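Local coordinates for extracellular solute-binding protein family 1 (PDB 4OVJ) that probably captures a solute outside the cell as the binding component of an ABC transport system, at residues A146-A151 against Q161-I166; Q186-W191 against L207-S212. All coordinates share one frame; numbering follows the deposited sequence. Where two conformers were deposited one is given.

Contacts 1 and 2 follow each other in series along the chain: contact 1 joins helix 145-149 to helix 160-174, and contact 2 joins helix 185-194 to the chain entering helix 211-226, both through aromatic side chains. Both probably belong to one lobe of the two-lobed binding-protein fold. Their centres are 25 Å apart and their nearest atoms about 7 Å, so they do not touch. Helix 160-174 is succeeded by helix 185-194. The two contacts share neighbours: Pro281 touches Trp163 and its carbonyl oxygen accepts a hydrogen bond from Tyr190 OH, and helix 211-226, which starts in contact 2, reaches Trp163 through Tyr220. Contact 1 lies 26 Å from the chain centre, contact 2 17 Å.

Contact 1 (A146-A151 against Q161-I166); sequences AAFAKA and QQWADI
The short helix 145-149, which follows the long strand 128-144, is joined to helix 160-174 through Phe148, whose ring meets Trp163 and Ile166; this is packing of helices beside a sheet, as in the alpha/beta lobes of solute-binding proteins. The side chains meet through carbon atoms alone, with no hydrogen bond across the contact. Phe148 and the six-membered ring of Trp163 have nearly parallel planes, 7° apart, but they are slid so far past each other that they barely overlap, with centroids 5.4 Å apart. The closest approach is therefore between rim carbons, Phe148 CE2 and Trp163 CH2 at 3.4 Å, and Trp163 CZ3 lies a little further from the same CE2. Trp163 starts from a CB that does not face helix 145-149; with CG anti to the backbone N (chi1 -175°), the far end of the indole still comes round to Phe148.

Ile166 approaches differently. Its CG2 methyl sits at the edge of the Phe148 ring, near the ring plane, 3.8 Å from Phe148 CD2. Ala151 lies in a turn closed by the backbone bond from Ala151 N to Phe148 O (2.9 Å). The closest atom to Ala151 CB is Ile166 O, at 4.1 Å, and Ile166 CG2 follows at 4.4 Å, a loose margin beside the ring contacts. An alanine in place of Phe148 would probably open a gap beside the Trp163 rim and strip Ile166 CG2 of the ring edge it rests on.

Further packing sets the same side chains among their surroundings. Tyr143 of strand 128-144 meets Phe148 edge-to-face, and Leu167, next to Ile166, and Val170, a turn beyond it, also touch the Phe148 side chain. Trp163 pairs edge-to-face with Tyr153, gives its NE1 hydrogen to Glu179, and rests against Tyr220 of helix 211-226.

Contact 2 (Q186-W191 against L207-S212); sequences QTFGYW and LGFTES
Phe188 drives the edge of its ring into one face of Phe209, a T-shaped pair that alone carries this buried contact. The planes stand at 80° and the centroids are 4.8 Å apart. Phe188 CE2 hangs 3.4 Å above the Phe209 plane, over the ring centre, and so lies almost equally far from all six carbons; the nearest is Phe209 CZ, at 3.6 Å. Phe188 CZ settles beside it, 3.7 Å from Phe209 CD1. Phe188 reaches across because its CG is anti to the backbone N (chi1 178°), whereas Phe209 has its CG between the backbone N and the carbonyl carbon (chi1 60°), presenting a face to the helix.

Between the two segments nothing else packs closely. Thr210 and Ser212 are exposed and add next to nothing, although Thr210 serves as N-cap of helix 211-226, and the side chain of Glu211 starts off away from helix 185-194.

The pair is part of the helical packing of what is probably one alpha/beta lobe. Leu214 of helix 211-226 touches both phenylalanines, so Phe188 lies against that helix and the loop at Leu199, and Phe209 against helix 211-226 and, through Met406, helix 398-414.

Contact 1 (A146-A151 against Q161-I166)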
loop_
_atom_site.group_PDB
_atom_site.type_symbol
_atom_site.label_atom_id
_atom_site.label_comp_id
_atom_site.label_asym_id
_atom_site.label_seq_id
_atom_site.Cartn_x
_atom_site.Cartn_y
_atom_site.Cartn_z
ATOM N N ALA A 146 -24.823 7.818 0.903
ATOM C CA ALA A 146 -26.186 8.174 0.569
ATOM C C ALA A 146 -26.492 7.953 -0.905
ATOM O O ALA A 146 -27.585 7.497 -1.241
ATOM C CB ALA A 146 -26.492 9.613 0.976
ATOM N N ALA A 147 -25.533 8.227 -1.786
ATOM C CA ALA A 147 -25.752 7.988 -3.205
ATOM C C ALA A 147 -25.950 6.501 -3.512
ATOM O O ALA A 147 -26.848 6.126 -4.254
ATOM C CB ALA A 147 -24.608 8.533 -4.040
ATOM N N PHE A 148 -25.093 5.659 -2.954
ATOM C CA PHE A 148 -25.169 4.229 -3.219
ATOM C C PHE A 148 -26.371 3.571 -2.552
ATOM O O PHE A 148 -26.879 2.578 -3.056
ATOM C CB PHE A 148 -23.838 3.536 -2.881
ATOM C CG PHE A 148 -22.850 3.656 -4.004
ATOM C CD1 PHE A 148 -22.188 4.862 -4.224
ATOM C CD2 PHE A 148 -22.671 2.603 -4.899
ATOM C CE1 PHE A 148 -21.334 5.013 -5.313
ATOM C CE2 PHE A 148 -21.815 2.739 -5.982
ATOM C CZ PHE A 148 -21.138 3.947 -6.181
ATOM N N ALA A 149 -26.838 4.136 -1.445
ATOM C CA ALA A 149 -28.069 3.656 -0.818
ATOM C C ALA A 149 -29.269 3.780 -1.766
ATOM O O ALA A 149 -30.227 3.006 -1.652
ATOM C CB ALA A 149 -28.325 4.370 0.510
ATOM N N LYS A 150 -29.205 4.706 -2.731
ATOM C CA LYS A 150 -30.274 4.831 -3.734
ATOM C C LYS A 150 -30.356 3.613 -4.665
ATOM O O LYS A 150 -31.393 3.384 -5.299
ATOM C CB LYS A 150 -30.090 6.106 -4.564
ATOM C CG LYS A 150 -30.152 7.367 -3.735
ATOM C CD LYS A 150 -29.833 8.615 -4.538
ATOM C CE LYS A 150 -29.947 9.845 -3.659
ATOM N NZ LYS A 150 -29.664 11.077 -4.426
ATOM N N ALA A 151 -29.277 2.835 -4.740
ATOM C CA ALA A 151 -29.255 1.584 -5.489
ATOM C C ALA A 151 -29.316 0.373 -4.569
ATOM O O ALA A 151 -29.139 -0.748 -5.022
ATOM C CB ALA A 151 -28.006 1.510 -6.355
ATOM N N GLN A 161 -18.969 -7.692 -12.171
ATOM C CA GLN A 161 -20.230 -7.563 -12.912
ATOM C C GLN A 161 -21.367 -7.064 -12.018
ATOM O O GLN A 161 -22.188 -6.250 -12.439
ATOM C CB GLN A 161 -20.587 -8.872 -13.611
ATOM C CG GLN A 161 -19.683 -9.170 -14.813
ATOM C CD GLN A 161 -19.948 -8.205 -15.964
ATOM O OE1 GLN A 161 -21.104 -7.924 -16.280
ATOM N NE2 GLN A 161 -18.884 -7.665 -16.568
ATOM N N GLN A 162 -21.410 -7.517 -10.768
ATOM C CA GLN A 162 -22.394 -6.987 -9.841
ATOM C C GLN A 162 -22.167 -5.491 -9.591
ATOM O O GLN A 162 -23.106 -4.713 -9.534
ATOM C CB GLN A 162 -22.361 -7.746 -8.522
ATOM C CG GLN A 162 -22.856 -9.188 -8.619
ATOM C CD GLN A 162 -22.532 -10.035 -7.389
ATOM O OE1 GLN A 162 -21.646 -9.717 -6.590
ATOM N NE2 GLN A 162 -23.241 -11.141 -7.252
ATOM N N TRP A 163 -20.905 -5.112 -9.450
ATOM C CA TRP A 163 -20.526 -3.734 -9.273
ATOM C C TRP A 163 -20.951 -2.864 -10.462
ATOM O O TRP A 163 -21.518 -1.798 -10.270
ATOM C CB TRP A 163 -19.017 -3.654 -9.029
ATOM C CG TRP A 163 -18.511 -2.294 -8.703
ATOM C CD1 TRP A 163 -17.531 -1.617 -9.365
ATOM C CD2 TRP A 163 -18.923 -1.446 -7.620
ATOM N NE1 TRP A 163 -17.298 -0.405 -8.758
ATOM C CE2 TRP A 163 -18.132 -0.279 -7.681
ATOM C CE3 TRP A 163 -19.863 -1.569 -6.592
ATOM C CZ2 TRP A 163 -18.269 0.758 -6.771
ATOM C CZ3 TRP A 163 -19.990 -0.534 -5.681
ATOM C CH2 TRP A 163 -19.207 0.620 -5.789
ATOM N N ALA A 164 -20.685 -3.320 -11.681
ATOM C CA ALA A 164 -21.098 -2.572 -12.879
ATOM C C ALA A 164 -22.604 -2.340 -12.906
ATOM O O ALA A 164 -23.064 -1.244 -13.247
ATOM C CB ALA A 164 -20.636 -3.281 -14.142
ATOM N N ASP A 165 -23.371 -3.340 -12.471
ATOM C CA ASP A 165 -24.834 -3.192 -12.378
ATOM C C ASP A 165 -25.226 -2.143 -11.334
ATOM O O ASP A 165 -26.117 -1.308 -11.558
ATOM C CB ASP A 165 -25.470 -4.533 -12.031
ATOM C CG ASP A 165 -26.904 -4.631 -12.490
ATOM O OD1 ASP A 165 -27.131 -4.693 -13.719
ATOM O OD2 ASP A 165 -27.803 -4.646 -11.623
ATOM N N ILE A 166 -24.553 -2.178 -10.193
ATOM C CA ILE A 166 -24.792 -1.197 -9.137
ATOM C C ILE A 166 -24.457 0.217 -9.625
ATOM O O ILE A 166 -25.236 1.142 -9.420
ATOM C CB ILE A 166 -24.012 -1.544 -7.850
ATOM C CG1 ILE A 166 -24.614 -2.795 -7.193
ATOM C CG2 ILE A 166 -24.020 -0.366 -6.899
ATOM C CD1 ILE A 166 -23.671 -3.550 -6.278
#

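Contact 2 (Q186-W191 against L207-S212)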
loop_
_atom_site.group_PDB
_atom_site.type_symbol
_atom_site.label_atom_id
_atom_site.label_comp_id
_atom_site.label_asym_id
_atom_site.label_seq_id
_atom_site.Cartn_x
_atom_site.Cartn_y
_atom_site.Cartn_z
ATOM N N GLN A 186 -1.444 0.043 -11.349
ATOM C CA GLN A 186 -1.612 -0.738 -10.136
ATOM C C GLN A 186 -3.035 -1.294 -9.967
ATOM O O GLN A 186 -3.197 -2.393 -9.429
ATOM C CB GLN A 186 -1.115 0.029 -8.905
ATOM C CG GLN A 186 0.394 0.331 -8.926
ATOM C CD GLN A 186 1.275 -0.909 -9.015
ATOM O OE1 GLN A 186 0.900 -1.992 -8.568
ATOM N NE2 GLN A 186 2.460 -0.755 -9.597
ATOM N N THR A 187 -4.081 -0.613 -10.440
ATOM C CA THR A 187 -5.393 -1.287 -10.396
ATOM C C THR A 187 -5.451 -2.424 -11.413
ATOM O O THR A 187 -6.122 -3.427 -11.182
ATOM C CB THR A 187 -6.619 -0.379 -10.573
ATOM O OG1 THR A 187 -6.646 0.191 -11.884
ATOM C CG2 THR A 187 -6.664 0.697 -9.512
ATOM N N PHE A 188 -4.760 -2.274 -12.542
ATOM C CA PHE A 188 -4.615 -3.401 -13.435
ATOM C C PHE A 188 -3.872 -4.567 -12.742
ATOM O O PHE A 188 -4.216 -5.733 -12.934
ATOM C CB PHE A 188 -3.930 -3.043 -14.756
ATOM C CG PHE A 188 -3.753 -4.237 -15.631
ATOM C CD1 PHE A 188 -4.856 -4.952 -16.062
ATOM C CD2 PHE A 188 -2.490 -4.706 -15.947
ATOM C CE1 PHE A 188 -4.712 -6.112 -16.793
ATOM C CE2 PHE A 188 -2.341 -5.858 -16.697
ATOM C CZ PHE A 188 -3.450 -6.563 -17.121
ATOM N N GLY A 189 -2.868 -4.252 -11.927
ATOM C CA GLY A 189 -2.169 -5.268 -11.155
ATOM C C GLY A 189 -3.105 -6.130 -10.320
ATOM O O GLY A 189 -2.955 -7.339 -10.257
ATOM N N TYR A 190 -4.081 -5.481 -9.704
ATOM C CA TYR A 190 -5.130 -6.142 -8.934
ATOM C C TYR A 190 -5.951 -7.097 -9.810
ATOM O O TYR A 190 -6.108 -8.268 -9.481
ATOM C CB TYR A 190 -6.005 -5.075 -8.271
ATOM C CG TYR A 190 -7.191 -5.589 -7.505
ATOM C CD1 TYR A 190 -7.056 -6.098 -6.221
ATOM C CD2 TYR A 190 -8.461 -5.552 -8.066
ATOM C CE1 TYR A 190 -8.163 -6.568 -5.530
ATOM C CE2 TYR A 190 -9.563 -6.020 -7.384
ATOM C CZ TYR A 190 -9.410 -6.516 -6.115
ATOM O OH TYR A 190 -10.501 -6.985 -5.442
ATOM N N TRP A 191 -6.411 -6.611 -10.953
ATOM C CA TRP A 191 -7.109 -7.426 -11.952
ATOM C C TRP A 191 -6.277 -8.604 -12.439
ATOM O O TRP A 191 -6.770 -9.727 -12.513
ATOM C CB TRP A 191 -7.505 -6.525 -13.133
ATOM C CG TRP A 191 -8.288 -7.178 -14.237
ATOM C CD1 TRP A 191 -7.790 -7.902 -15.270
ATOM C CD2 TRP A 191 -9.704 -7.110 -14.439
ATOM N NE1 TRP A 191 -8.807 -8.304 -16.101
ATOM C CE2 TRP A 191 -9.992 -7.825 -15.617
ATOM C CE3 TRP A 191 -10.753 -6.485 -13.751
ATOM C CZ2 TRP A 191 -11.291 -7.951 -16.119
ATOM C CZ3 TRP A 191 -12.056 -6.622 -14.248
ATOM C CH2 TRP A 191 -12.305 -7.350 -15.412
ATOM N N LEU A 207 6.620 -9.202 -18.794
ATOM C CA LEU A 207 5.305 -8.990 -18.212
ATOM C C LEU A 207 4.758 -10.337 -17.783
ATOM O O LEU A 207 5.054 -11.361 -18.401
ATOM C CB LEU A 207 4.373 -8.321 -19.211
ATOM C CG LEU A 207 4.792 -6.915 -19.652
ATOM C CD1 LEU A 207 3.816 -6.399 -20.685
ATOM C CD2 LEU A 207 4.854 -5.959 -18.471
ATOM N N GLY A 208 3.963 -10.327 -16.723
ATOM C CA GLY A 208 3.447 -11.553 -16.140
ATOM C C GLY A 208 1.992 -11.836 -16.443
ATOM O O GLY A 208 1.368 -12.641 -15.755
ATOM N N PHE A 209 1.440 -11.175 -17.454
ATOM C CA PHE A 209 0.042 -11.358 -17.824
ATOM C C PHE A 209 -0.091 -11.459 -19.335
ATOM O O PHE A 209 0.831 -11.120 -20.076
ATOM C CB PHE A 209 -0.802 -10.188 -17.319
ATOM C CG PHE A 209 -0.369 -8.866 -17.876
ATOM C CD1 PHE A 209 -0.900 -8.387 -19.073
ATOM C CD2 PHE A 209 0.605 -8.116 -17.228
ATOM C CE1 PHE A 209 -0.482 -7.180 -19.593
ATOM C CE2 PHE A 209 1.015 -6.901 -17.740
ATOM C CZ PHE A 209 0.474 -6.438 -18.930
ATOM N N THR A 210 -1.262 -11.904 -19.777
ATOM C CA THR A 210 -1.541 -12.090 -21.196
ATOM C C THR A 210 -2.355 -10.930 -21.757
ATOM O O THR A 210 -2.982 -10.163 -21.026
ATOM C CB THR A 210 -2.359 -13.362 -21.424
ATOM O OG1 THR A 210 -3.616 -13.237 -20.758
ATOM C CG2 THR A 210 -1.619 -14.588 -20.908
ATOM N N GLU A 211 -2.372 -10.827 -23.080
ATOM C CA GLU A 211 -3.154 -9.794 -23.745
ATOM C C GLU A 211 -4.631 -9.861 -23.375
ATOM O O GLU A 211 -5.256 -8.827 -23.141
ATOM C CB GLU A 211 -2.978 -9.895 -25.252
ATOM C CG GLU A 211 -3.557 -8.731 -26.018
ATOM C CD GLU A 211 -3.288 -8.863 -27.495
ATOM O OE1 GLU A 211 -2.096 -8.910 -27.873
ATOM O OE2 GLU A 211 -4.256 -8.934 -28.270
ATOM N N SER A 212 -5.163 -11.072 -23.326
ATOM C CA SER A 212 -6.555 -11.306 -22.987
ATOM C C SER A 212 -6.938 -10.672 -21.651
ATOM O O SER A 212 -7.983 -10.040 -21.514
ATOM C CB SER A 212 -6.789 -12.808 -22.917
ATOM O OG SER A 212 -8.158 -13.077 -22.862
#